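Local coordinates for A-type flavoprotein (PDB 2Q9U) that scavenges oxygen in the parasite Giardia intestinalis, probably passing electrons from a flavin mononucleotide to a diiron centre where oxygen is reduced, at residues Tyr18-Ile22 against Glu64-Ile69; Ser56-Ala62 against Gly88-Leu94; Met83-Glu87 against His152-Phe158. All coordinates share one frame; numbering follows the deposited sequence.

Contact 1 of 3, residues Tyr18-Ile22 against Glu64-Ile69; sequences YWVGI and EWLSRI
W19 lays the CZ3 corner of its indole over the centre of one face of the R68 guanidinium, CZ3 standing 3.5 Å from R68 CZ, while the two planes are inclined by 53°. G21 N lies over the centre of one face of the W19 indole. The W65 indole receives V20 O at its edge, near the ring plane, 3.2 Å from W65 CD1; one face of that ring carries I69 CD1 from the same helix. Both indole nitrogens are tied elsewhere, W19 NE1 to N42 and W65 NE1 to S43. R68 runs extended from CG to NE past the backbone of V20 and G21, with NE 2.8 Å from G21 O. Its NH2 closes a salt bridge to E64 OE2 one helical turn earlier (2.9 Å), using the carboxylate's anti lone pair, and NH1 forms a salt bridge with D279 of a second subunit. I22 CG2 rests against E64 CD at 3.6 Å. At the other end V20 fills the angle between R68 and I69, its CG2 lying 3.9 Å from I69 CG1. The arrangement is that of a helix, 62-72, packed on the mixed sheet through strand 17-24, the alpha-on-beta layering of the metallo-beta-lactamase-like fold.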
loop_
_atom_site.group_PDB
_atom_site.type_symbol
_atom_site.label_atom_id
_atom_site.label_comp_id
_atom_site.label_asym_id
_atom_site.label_seq_id
_atom_site.Cartn_x
_atom_site.Cartn_y
_atom_site.Cartn_z
ATOM N N TYR A 18 -33.550 -18.548 -2.772
ATOM C CA TYR A 18 -32.710 -17.915 -3.779
ATOM C C TYR A 18 -31.711 -16.978 -3.134
ATOM O O TYR A 18 -32.067 -16.227 -2.216
ATOM C CB TYR A 18 -33.565 -17.123 -4.768
ATOM C CG TYR A 18 -34.522 -17.963 -5.594
ATOM C CD1 TYR A 18 -35.680 -18.492 -5.034
ATOM C CD2 TYR A 18 -34.266 -18.211 -6.933
ATOM C CE1 TYR A 18 -36.574 -19.277 -5.807
ATOM C CE2 TYR A 18 -35.155 -18.996 -7.721
ATOM C CZ TYR A 18 -36.303 -19.506 -7.141
ATOM O OH TYR A 18 -37.191 -20.270 -7.877
ATOM N N TRP A 19 -30.481 -17.008 -3.636
ATOM C CA TRP A 19 -29.473 -16.016 -3.242
ATOM C C TRP A 19 -29.752 -14.720 -3.957
ATOM O O TRP A 19 -29.794 -14.663 -5.200
ATOM C CB TRP A 19 -28.071 -16.533 -3.547
ATOM C CG TRP A 19 -26.959 -15.633 -3.178
ATOM C CD1 TRP A 19 -26.322 -15.566 -1.965
ATOM C CD2 TRP A 19 -26.321 -14.670 -4.025
ATOM N NE1 TRP A 19 -25.325 -14.626 -2.012
ATOM C CE2 TRP A 19 -25.302 -14.058 -3.262
ATOM C CE3 TRP A 19 -26.505 -14.281 -5.363
ATOM C CZ2 TRP A 19 -24.452 -13.078 -3.791
ATOM C CZ3 TRP A 19 -25.670 -13.286 -5.898
ATOM C CH2 TRP A 19 -24.653 -12.701 -5.107
ATOM N N VAL A 20 -29.959 -13.663 -3.174
ATOM C CA VAL A 20 -30.196 -12.335 -3.741
ATOM C C VAL A 20 -29.210 -11.299 -3.109
ATOM O O VAL A 20 -29.516 -10.122 -3.006
ATOM C CB VAL A 20 -31.664 -11.895 -3.574
ATOM C CG1 VAL A 20 -32.615 -12.783 -4.450
ATOM C CG2 VAL A 20 -32.080 -11.850 -2.086
ATOM N N GLY A 21 -28.025 -11.777 -2.714
ATOM C CA GLY A 21 -27.039 -10.922 -2.064
ATOM C C GLY A 21 -26.170 -10.227 -3.089
ATOM O O GLY A 21 -26.518 -10.129 -4.264
ATOM N N ILE A 22 -25.010 -9.775 -2.650
ATOM C CA ILE A 22 -24.048 -9.191 -3.587
ATOM C C ILE A 22 -22.656 -9.676 -3.242
ATOM O O ILE A 22 -22.359 -9.967 -2.081
ATOM C CB ILE A 22 -24.096 -7.633 -3.650
ATOM C CG1 ILE A 22 -23.508 -6.959 -2.387
ATOM C CG2 ILE A 22 -25.543 -7.100 -3.936
ATOM C CD1 ILE A 22 -21.963 -6.654 -2.476
ATOM N N GLU A 64 -28.481 -3.145 -6.704
ATOM C CA GLU A 64 -28.198 -4.532 -7.105
ATOM C C GLU A 64 -29.034 -5.564 -6.338
ATOM O O GLU A 64 -29.634 -6.480 -6.937
ATOM C CB GLU A 64 -26.701 -4.815 -6.971
ATOM C CG GLU A 64 -26.303 -6.209 -7.505
ATOM C CD GLU A 64 -24.806 -6.534 -7.365
ATOM O OE1 GLU A 64 -23.979 -5.680 -6.949
ATOM O OE2 GLU A 64 -24.468 -7.695 -7.660
ATOM N N TRP A 65 -29.069 -5.421 -5.016
ATOM C CA TRP A 65 -29.873 -6.242 -4.118
ATOM C C TRP A 65 -31.364 -6.164 -4.497
ATOM O O TRP A 65 -32.065 -7.192 -4.605
ATOM C CB TRP A 65 -29.647 -5.724 -2.699
ATOM C CG TRP A 65 -30.496 -6.335 -1.596
ATOM C CD1 TRP A 65 -30.538 -7.655 -1.210
ATOM C CD2 TRP A 65 -31.381 -5.629 -0.699
ATOM N NE1 TRP A 65 -31.403 -7.801 -0.151
ATOM C CE2 TRP A 65 -31.932 -6.584 0.181
ATOM C CE3 TRP A 65 -31.786 -4.287 -0.588
ATOM C CZ2 TRP A 65 -32.878 -6.245 1.183
ATOM C CZ3 TRP A 65 -32.716 -3.947 0.412
ATOM C CH2 TRP A 65 -33.244 -4.923 1.281
ATOM N N LEU A 66 -31.854 -4.951 -4.716
ATOM C CA LEU A 66 -33.276 -4.792 -5.070
ATOM C C LEU A 66 -33.554 -5.452 -6.429
ATOM O O LEU A 66 -34.624 -6.058 -6.611
ATOM C CB LEU A 66 -33.644 -3.302 -5.088
ATOM C CG LEU A 66 -33.647 -2.649 -3.692
ATOM C CD1 LEU A 66 -33.772 -1.111 -3.776
ATOM C CD2 LEU A 66 -34.752 -3.248 -2.792
ATOM N N SER A 67 -32.589 -5.344 -7.350
ATOM C CA SER A 67 -32.712 -5.943 -8.689
ATOM C C SER A 67 -32.816 -7.464 -8.615
ATOM O O SER A 67 -33.651 -8.069 -9.296
ATOM C CB SER A 67 -31.563 -5.522 -9.614
ATOM O OG SER A 67 -31.695 -4.146 -9.932
ATOM N N ARG A 68 -31.960 -8.075 -7.791
ATOM C CA ARG A 68 -32.043 -9.514 -7.554
ATOM C C ARG A 68 -33.364 -9.949 -6.925
ATOM O O ARG A 68 -33.965 -10.934 -7.356
ATOM C CB ARG A 68 -30.860 -10.003 -6.715
ATOM C CG ARG A 68 -29.514 -9.796 -7.406
ATOM C CD ARG A 68 -28.452 -10.546 -6.605
ATOM N NE ARG A 68 -27.102 -10.215 -7.043
ATOM C CZ ARG A 68 -26.528 -10.720 -8.128
ATOM N NH1 ARG A 68 -27.206 -11.573 -8.899
ATOM N NH2 ARG A 68 -25.277 -10.362 -8.441
ATOM N N ILE A 69 -33.832 -9.204 -5.928
ATOM C CA ILE A 69 -35.138 -9.503 -5.329
ATOM C C ILE A 69 -36.274 -9.383 -6.359
ATOM O O ILE A 69 -37.100 -10.280 -6.484
ATOM C CB ILE A 69 -35.455 -8.595 -4.102
ATOM C CG1 ILE A 69 -34.468 -8.903 -2.970
ATOM C CG2 ILE A 69 -36.868 -8.903 -3.554
ATOM C CD1 ILE A 69 -34.484 -7.853 -1.828
#

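Contact 2 of 3, residues Ser56-Ala62 against Gly88-Leu94; sequences SVKYPFA and GDHASSL. With FEO (mu-oxo-diiron), chain G.
S92 and S93 meet the 56-62 loop through different rotations about their first side-chain bond. In S92, OG sits between the backbone N and the carbonyl carbon (chi1 61°), where it accepts the N-H of Y59 at 2.7 Å and donates to G88 O within its own loop. S93 turns OG opposite its carbonyl carbon (chi1 -71°) and donates a hydrogen bond to V57 O at 2.8 Å, from well above that carbonyl's plane. V57 O also takes S93 N, 3.1 Å away and almost in line with the C=O bond, and is thus gripped twice by one residue. A62 CB closes over S93 OG. Both segments are loops that follow parallel neighbouring strands, 52-54 and 80-82, of the metallo-beta-lactamase-like sheet, and the second brings D89 and H90 to the diiron centre. D89 OD2 binds the first iron at 2.1 Å and H90 NE2 binds it at 2.2 Å; D171 and H230 complete the protein ligands. At the ring's other nitrogen a water, in the imidazole plane, accepts from H90 ND1 and donates to S56 O (2.6 Å from the water). Nearby, S56 N donates to H90 O at 2.9 Å, with an N-H...O angle of 133°.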
loop_
_atom_site.group_PDB
_atom_site.type_symbol
_atom_site.label_atom_id
_atom_site.label_comp_id
_atom_site.label_asym_id
_atom_site.label_seq_id
_atom_site.Cartn_x
_atom_site.Cartn_y
_atom_site.Cartn_z
ATOM N N SER A 56 -30.475 -7.690 4.564
ATOM C CA SER A 56 -30.216 -6.726 3.507
ATOM C C SER A 56 -28.702 -6.707 3.212
ATOM O O SER A 56 -27.997 -7.679 3.508
ATOM C CB SER A 56 -30.755 -5.348 3.931
ATOM O OG SER A 56 -30.654 -4.384 2.894
ATOM N N VAL A 57 -28.216 -5.612 2.615
ATOM C CA VAL A 57 -26.800 -5.465 2.231
ATOM C C VAL A 57 -26.356 -4.017 2.491
ATOM O O VAL A 57 -27.200 -3.140 2.664
ATOM C CB VAL A 57 -26.523 -5.785 0.723
ATOM C CG1 VAL A 57 -26.944 -7.238 0.334
ATOM C CG2 VAL A 57 -27.201 -4.788 -0.192
ATOM N N LYS A 58 -25.035 -3.798 2.451
ATOM C CA LYS A 58 -24.427 -2.476 2.634
ATOM C C LYS A 58 -24.981 -1.504 1.579
ATOM O O LYS A 58 -25.089 -1.883 0.404
ATOM C CB LYS A 58 -22.913 -2.628 2.474
ATOM C CG LYS A 58 -22.084 -1.584 3.231
ATOM C CD LYS A 58 -20.604 -1.729 2.838
ATOM C CE LYS A 58 -19.835 -2.765 3.683
ATOM N NZ LYS A 58 -18.329 -2.821 3.354
ATOM N N TYR A 59 -25.296 -0.259 1.988
ATOM C CA TYR A 59 -25.988 0.728 1.134
ATOM C C TYR A 59 -25.428 0.970 -0.294
ATOM O O TYR A 59 -26.206 1.194 -1.210
ATOM C CB TYR A 59 -26.220 2.077 1.893
ATOM C CG TYR A 59 -24.933 2.859 2.069
ATOM C CD1 TYR A 59 -24.465 3.723 1.050
ATOM C CD2 TYR A 59 -24.153 2.695 3.222
ATOM C CE1 TYR A 59 -23.252 4.421 1.186
ATOM C CE2 TYR A 59 -22.941 3.397 3.382
ATOM C CZ TYR A 59 -22.501 4.259 2.354
ATOM O OH TYR A 59 -21.297 4.936 2.494
ATOM N N PRO A 60 -24.092 0.879 -0.516
ATOM C CA PRO A 60 -23.650 1.089 -1.902
ATOM C C PRO A 60 -24.210 0.102 -2.909
ATOM O O PRO A 60 -24.229 0.406 -4.096
ATOM C CB PRO A 60 -22.119 0.951 -1.814
ATOM C CG PRO A 60 -21.823 1.274 -0.386
ATOM C CD PRO A 60 -22.944 0.671 0.380
ATOM N N PHE A 61 -24.667 -1.053 -2.428
ATOM C CA PHE A 61 -25.125 -2.175 -3.267
ATOM C C PHE A 61 -26.640 -2.337 -3.285
ATOM O O PHE A 61 -27.155 -3.360 -3.766
ATOM C CB PHE A 61 -24.452 -3.466 -2.751
ATOM C CG PHE A 61 -22.960 -3.361 -2.702
ATOM C CD1 PHE A 61 -22.206 -3.467 -3.876
ATOM C CD2 PHE A 61 -22.302 -3.108 -1.502
ATOM C CE1 PHE A 61 -20.789 -3.346 -3.856
ATOM C CE2 PHE A 61 -20.890 -2.981 -1.461
ATOM C CZ PHE A 61 -20.136 -3.109 -2.646
ATOM N N ALA A 62 -27.349 -1.318 -2.778
ATOM C CA ALA A 62 -28.797 -1.382 -2.623
ATOM C C ALA A 62 -29.546 -1.739 -3.898
ATOM O O ALA A 62 -30.422 -2.595 -3.856
ATOM C CB ALA A 62 -29.352 -0.065 -2.042
ATOM N N GLY A 88 -24.269 -2.381 9.567
ATOM C CA GLY A 88 -24.400 -1.795 8.221
ATOM C C GLY A 88 -24.192 -2.728 7.038
ATOM O O GLY A 88 -24.865 -2.598 6.015
ATOM N N ASP A 89 -23.267 -3.671 7.161
ATOM C CA ASP A 89 -23.010 -4.592 6.064
ATOM C C ASP A 89 -24.219 -5.452 5.671
ATOM O O ASP A 89 -24.302 -5.887 4.532
ATOM C CB ASP A 89 -21.748 -5.439 6.275
ATOM C CG ASP A 89 -21.747 -6.217 7.592
ATOM O OD1 ASP A 89 -22.269 -5.724 8.608
ATOM O OD2 ASP A 89 -21.192 -7.333 7.615
ATOM N N HIS A 90 -25.152 -5.681 6.591
ATOM C CA HIS A 90 -26.385 -6.409 6.246
ATOM C C HIS A 90 -27.629 -5.556 6.322
ATOM O O HIS A 90 -28.735 -6.085 6.236
ATOM C CB HIS A 90 -26.569 -7.574 7.223
ATOM C CG HIS A 90 -25.315 -8.343 7.407
ATOM N ND1 HIS A 90 -24.820 -9.162 6.425
ATOM C CD2 HIS A 90 -24.395 -8.335 8.401
ATOM C CE1 HIS A 90 -23.652 -9.649 6.810
ATOM N NE2 HIS A 90 -23.377 -9.169 8.011
ATOM N N ALA A 91 -27.480 -4.258 6.532
ATOM C CA ALA A 91 -28.661 -3.471 6.902
ATOM C C ALA A 91 -28.753 -2.074 6.309
ATOM O O ALA A 91 -29.851 -1.527 6.221
ATOM C CB ALA A 91 -28.813 -3.420 8.467
ATOM N N SER A 92 -27.619 -1.482 5.914
ATOM C CA SER A 92 -27.630 -0.042 5.675
ATOM C C SER A 92 -28.407 0.406 4.434
ATOM O O SER A 92 -28.817 1.585 4.352
ATOM C CB SER A 92 -26.226 0.561 5.697
ATOM O OG SER A 92 -25.400 -0.003 4.701
ATOM N N SER A 93 -28.652 -0.519 3.499
ATOM C CA SER A 93 -29.563 -0.211 2.363
ATOM C C SER A 93 -30.974 0.140 2.853
ATOM O O SER A 93 -31.749 0.759 2.131
ATOM C CB SER A 93 -29.638 -1.383 1.387
ATOM O OG SER A 93 -28.433 -1.549 0.653
ATOM N N LEU A 94 -31.337 -0.276 4.061
ATOM C CA LEU A 94 -32.688 0.017 4.531
ATOM C C LEU A 94 -32.909 1.514 4.809
ATOM O O LEU A 94 -34.042 1.996 4.707
ATOM C CB LEU A 94 -33.055 -0.814 5.756
ATOM C CG LEU A 94 -33.041 -2.341 5.615
ATOM C CD1 LEU A 94 -33.483 -2.974 6.917
ATOM C CD2 LEU A 94 -33.864 -2.813 4.420
HETATM FE FE1 FEO G . -21.333 -9.011 8.807
HETATM FE FE2 FEO G . -21.609 -8.132 12.138
HETATM O O FEO G . -21.947 -7.875 10.128
HETATM O O HOH W 1 -26.262 -9.571 3.980
#

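Contact 3 of 3, residues Met83-Glu87 against His152-Phe158; sequences MNHAE and HWPDSTF. With FEO (mu-oxo-diiron), chain G; FMN (flavin mononucleotide), chain F.
H85 and D155 are joined by a hydrogen bond from ND1 to OD1 of 2.8 Å, lying in the imidazole plane and meeting the carboxylate oxygen nearly head-on. H85 swings CG away from its backbone N (chi1 -177°), which sends the ring across to the 152-158 loop and sets NE2 on the second iron at 2.3 Å. D155 instead tucks CG between its N and carbonyl carbon (chi1 51°); its OD1 accepts a second hydrogen bond, from A86 N, from above the carboxylate plane, and OD2 is hydrogen-bonded to H115. Together with the iron on NE2, this second-shell carboxylate sets the rotation of the imidazole. E87 is extended, OE1 binding the same iron at 2.1 Å, and H152 NE2 joins at 2.2 Å, with D171 also on this iron. W153 offers one face to both H85 and E87: the H85 edge meets its five-membered ring in an offset edge-to-face pair, planes 77° apart, and E87 CB makes a CH-pi contact 4.0 Å from the six-membered ring's centroid. The indole's NE1 lies 3.4 Å from FMN C9, and Y267 of a third subunit, whose residues hold this flavin, is hydrogen-bonded through OH to E87 OE2. The loop after strand 80-82 meets the start of strand 157-161, where T157 N gives N84 O a weak hydrogen bond, with helix 110-120 beside A86 and D155, and strand 166-170 beside N84 and H85.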
loop_
_atom_site.group_PDB
_atom_site.type_symbol
_atom_site.label_atom_id
_atom_site.label_comp_id
_atom_site.label_asym_id
_atom_site.label_seq_id
_atom_site.Cartn_x
_atom_site.Cartn_y
_atom_site.Cartn_z
ATOM N N MET A 83 -34.686 -9.481 9.571
ATOM C CA MET A 83 -33.385 -8.877 9.882
ATOM C C MET A 83 -32.746 -9.545 11.091
ATOM O O MET A 83 -33.297 -9.519 12.176
ATOM C CB MET A 83 -33.551 -7.354 10.114
ATOM C CG MET A 83 -33.997 -6.567 8.863
ATOM S SD MET A 83 -32.912 -6.713 7.422
ATOM C CE MET A 83 -31.448 -5.841 7.982
ATOM N N ASN A 84 -31.582 -10.175 10.883
ATOM C CA ASN A 84 -30.931 -10.964 11.917
ATOM C C ASN A 84 -29.996 -10.116 12.752
ATOM O O ASN A 84 -29.557 -10.556 13.814
ATOM C CB ASN A 84 -30.097 -12.078 11.256
ATOM C CG ASN A 84 -30.951 -13.190 10.692
ATOM O OD1 ASN A 84 -30.870 -13.519 9.490
ATOM N ND2 ASN A 84 -31.768 -13.776 11.539
ATOM N N HIS A 85 -29.638 -8.933 12.239
ATOM C CA HIS A 85 -28.452 -8.183 12.740
ATOM C C HIS A 85 -28.534 -6.761 12.154
ATOM O O HIS A 85 -28.939 -6.594 11.010
ATOM C CB HIS A 85 -27.212 -8.955 12.268
ATOM C CG HIS A 85 -25.881 -8.420 12.718
ATOM N ND1 HIS A 85 -25.638 -7.901 13.969
ATOM C CD2 HIS A 85 -24.682 -8.451 12.088
ATOM C CE1 HIS A 85 -24.360 -7.561 14.067
ATOM N NE2 HIS A 85 -23.753 -7.899 12.943
ATOM N N ALA A 86 -28.185 -5.739 12.933
ATOM C CA ALA A 86 -28.400 -4.368 12.500
ATOM C C ALA A 86 -27.136 -3.718 11.918
ATOM O O ALA A 86 -27.184 -2.575 11.455
ATOM C CB ALA A 86 -28.932 -3.523 13.669
ATOM N N GLU A 87 -26.008 -4.435 11.953
ATOM C CA GLU A 87 -24.757 -3.887 11.417
ATOM C C GLU A 87 -24.909 -3.495 9.941
ATOM O O GLU A 87 -25.625 -4.173 9.170
ATOM C CB GLU A 87 -23.564 -4.841 11.645
ATOM C CG GLU A 87 -22.198 -4.120 11.517
ATOM C CD GLU A 87 -21.044 -5.045 11.746
ATOM O OE1 GLU A 87 -21.242 -6.060 12.449
ATOM O OE2 GLU A 87 -19.953 -4.771 11.192
ATOM N N HIS A 152 -22.091 -11.501 17.054
ATOM C CA HIS A 152 -21.157 -10.749 17.903
ATOM C C HIS A 152 -21.735 -9.419 18.456
ATOM O O HIS A 152 -21.029 -8.695 19.180
ATOM C CB HIS A 152 -19.869 -10.459 17.102
ATOM C CG HIS A 152 -20.100 -9.556 15.939
ATOM N ND1 HIS A 152 -19.696 -8.237 15.926
ATOM C CD2 HIS A 152 -20.751 -9.765 14.765
ATOM C CE1 HIS A 152 -20.065 -7.679 14.784
ATOM N NE2 HIS A 152 -20.715 -8.585 14.069
ATOM N N TRP A 153 -22.983 -9.074 18.099
ATOM C CA TRP A 153 -23.623 -7.856 18.644
ATOM C C TRP A 153 -24.771 -8.248 19.595
ATOM O O TRP A 153 -25.258 -9.393 19.516
ATOM C CB TRP A 153 -24.135 -6.964 17.502
ATOM C CG TRP A 153 -23.126 -5.976 16.985
ATOM C CD1 TRP A 153 -21.757 -6.002 17.167
ATOM C CD2 TRP A 153 -23.396 -4.826 16.174
ATOM N NE1 TRP A 153 -21.178 -4.929 16.537
ATOM C CE2 TRP A 153 -22.155 -4.191 15.920
ATOM C CE3 TRP A 153 -24.565 -4.257 15.660
ATOM C CZ2 TRP A 153 -22.056 -3.023 15.155
ATOM C CZ3 TRP A 153 -24.464 -3.079 14.900
ATOM C CH2 TRP A 153 -23.223 -2.488 14.659
ATOM N N PRO A 154 -25.215 -7.315 20.478
ATOM C CA PRO A 154 -26.411 -7.579 21.312
ATOM C C PRO A 154 -27.644 -7.976 20.499
ATOM O O PRO A 154 -28.454 -8.777 20.978
ATOM C CB PRO A 154 -26.639 -6.239 22.042
ATOM C CG PRO A 154 -25.254 -5.646 22.136
ATOM C CD PRO A 154 -24.640 -5.984 20.773
ATOM N N ASP A 155 -27.775 -7.450 19.274
ATOM C CA ASP A 155 -28.934 -7.755 18.403
ATOM C C ASP A 155 -28.820 -9.016 17.535
ATOM O O ASP A 155 -29.758 -9.334 16.775
ATOM C CB ASP A 155 -29.180 -6.583 17.445
ATOM C CG ASP A 155 -27.924 -6.169 16.707
ATOM O OD1 ASP A 155 -27.482 -6.885 15.797
ATOM O OD2 ASP A 155 -27.347 -5.128 17.079
ATOM N N SER A 156 -27.668 -9.690 17.571
ATOM C CA SER A 156 -27.394 -10.799 16.646
ATOM C C SER A 156 -28.393 -11.951 16.843
ATOM O O SER A 156 -28.706 -12.331 17.974
ATOM C CB SER A 156 -25.951 -11.300 16.782
ATOM O OG SER A 156 -25.050 -10.231 16.495
ATOM N N THR A 157 -28.878 -12.485 15.731
ATOM C CA THR A 157 -29.933 -13.491 15.742
ATOM C C THR A 157 -29.614 -14.488 14.633
ATOM O O THR A 157 -28.975 -14.102 13.642
ATOM C CB THR A 157 -31.320 -12.825 15.408
ATOM O OG1 THR A 157 -31.452 -11.570 16.110
ATOM C CG2 THR A 157 -32.493 -13.749 15.775
ATOM N N PHE A 158 -30.042 -15.744 14.798
ATOM C CA PHE A 158 -30.154 -16.701 13.691
ATOM C C PHE A 158 -31.641 -16.958 13.372
ATOM O O PHE A 158 -32.504 -16.865 14.262
ATOM C CB PHE A 158 -29.584 -18.078 14.039
ATOM C CG PHE A 158 -28.111 -18.122 14.361
ATOM C CD1 PHE A 158 -27.232 -17.078 14.018
ATOM C CD2 PHE A 158 -27.593 -19.260 15.005
ATOM C CE1 PHE A 158 -25.864 -17.179 14.314
ATOM C CE2 PHE A 158 -26.216 -19.366 15.306
ATOM C CZ PHE A 158 -25.353 -18.308 14.948
HETATM FE FE1 FEO G . -21.333 -9.011 8.807
HETATM FE FE2 FEO G . -21.609 -8.132 12.138
HETATM O O FEO G . -21.947 -7.875 10.128
HETATM N N1 FMN F . -19.208 -1.556 20.818
HETATM C C2 FMN F . -18.952 -1.689 22.151
HETATM O O2 FMN F . -19.543 -0.960 22.964
HETATM N N3 FMN F . -18.063 -2.653 22.587
HETATM C C4 FMN F . -17.388 -3.470 21.694
HETATM O O4 FMN F . -16.512 -4.208 22.142
HETATM C C4A FMN F . -17.638 -3.330 20.316
HETATM N N5 FMN F . -17.021 -4.139 19.367
HETATM C C5A FMN F . -17.322 -3.959 18.021
HETATM C C6 FMN F . -16.709 -4.763 17.054
HETATM C C7 FMN F . -16.993 -4.594 15.687
HETATM C C7M FMN F . -16.462 -5.617 14.718
HETATM C C8 FMN F . -17.905 -3.623 15.277
HETATM C C8M FMN F . -18.158 -3.335 13.818
HETATM C C9 FMN F . -18.522 -2.823 16.239
HETATM C C9A FMN F . -18.238 -2.982 17.608
HETATM N N10 FMN F . -18.850 -2.173 18.563
HETATM C C10 FMN F . -18.571 -2.364 19.900
HETATM C "C1'" FMN F . -19.838 -1.110 18.185
HETATM C "C2'" FMN F . -19.164 0.135 17.614
HETATM O "O2'" FMN F . -18.396 0.835 18.590
HETATM C "C3'" FMN F . -20.293 0.957 16.985
HETATM O "O3'" FMN F . -20.663 0.302 15.781
HETATM C "C4'" FMN F . -19.932 2.391 16.658
HETATM O "O4'" FMN F . -21.115 3.106 16.326
HETATM C "C5'" FMN F . -18.975 2.480 15.476
HETATM O "O5'" FMN F . -18.506 3.812 15.362
HETATM P P FMN F . -18.086 4.352 13.925
HETATM O O1P FMN F . -17.280 5.613 14.180
HETATM O O2P FMN F . -17.262 3.283 13.266
HETATM O O3P FMN F . -19.302 4.658 13.067
HETATM O O HOH W 2 -33.410 -10.040 14.912
#

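How the contacts relate
Contacts 1, 2 and 3 run inward from helix 62-72, and contacts 2 and 3 both reach the diiron centre, all in the metallo-beta-lactamase-like part of the chain. Centres of contacts 1 and 2 are about 11 Å apart, those of 2 and 3 about 14 Å, and those of 1 and 3 about 20 Å. The segments of contact 2 alternate along the sequence with those of each of the others, whereas contact 1 closes before contact 3 opens. W65 packs on S56, V57 and L94 between the first two, and M83 on A91 and L94 between the last two. Contacts 2 and 3 share the loop after strand 80-82, which supplies ligands to both irons, and both touch the third subunit; contact 1 instead faces the second.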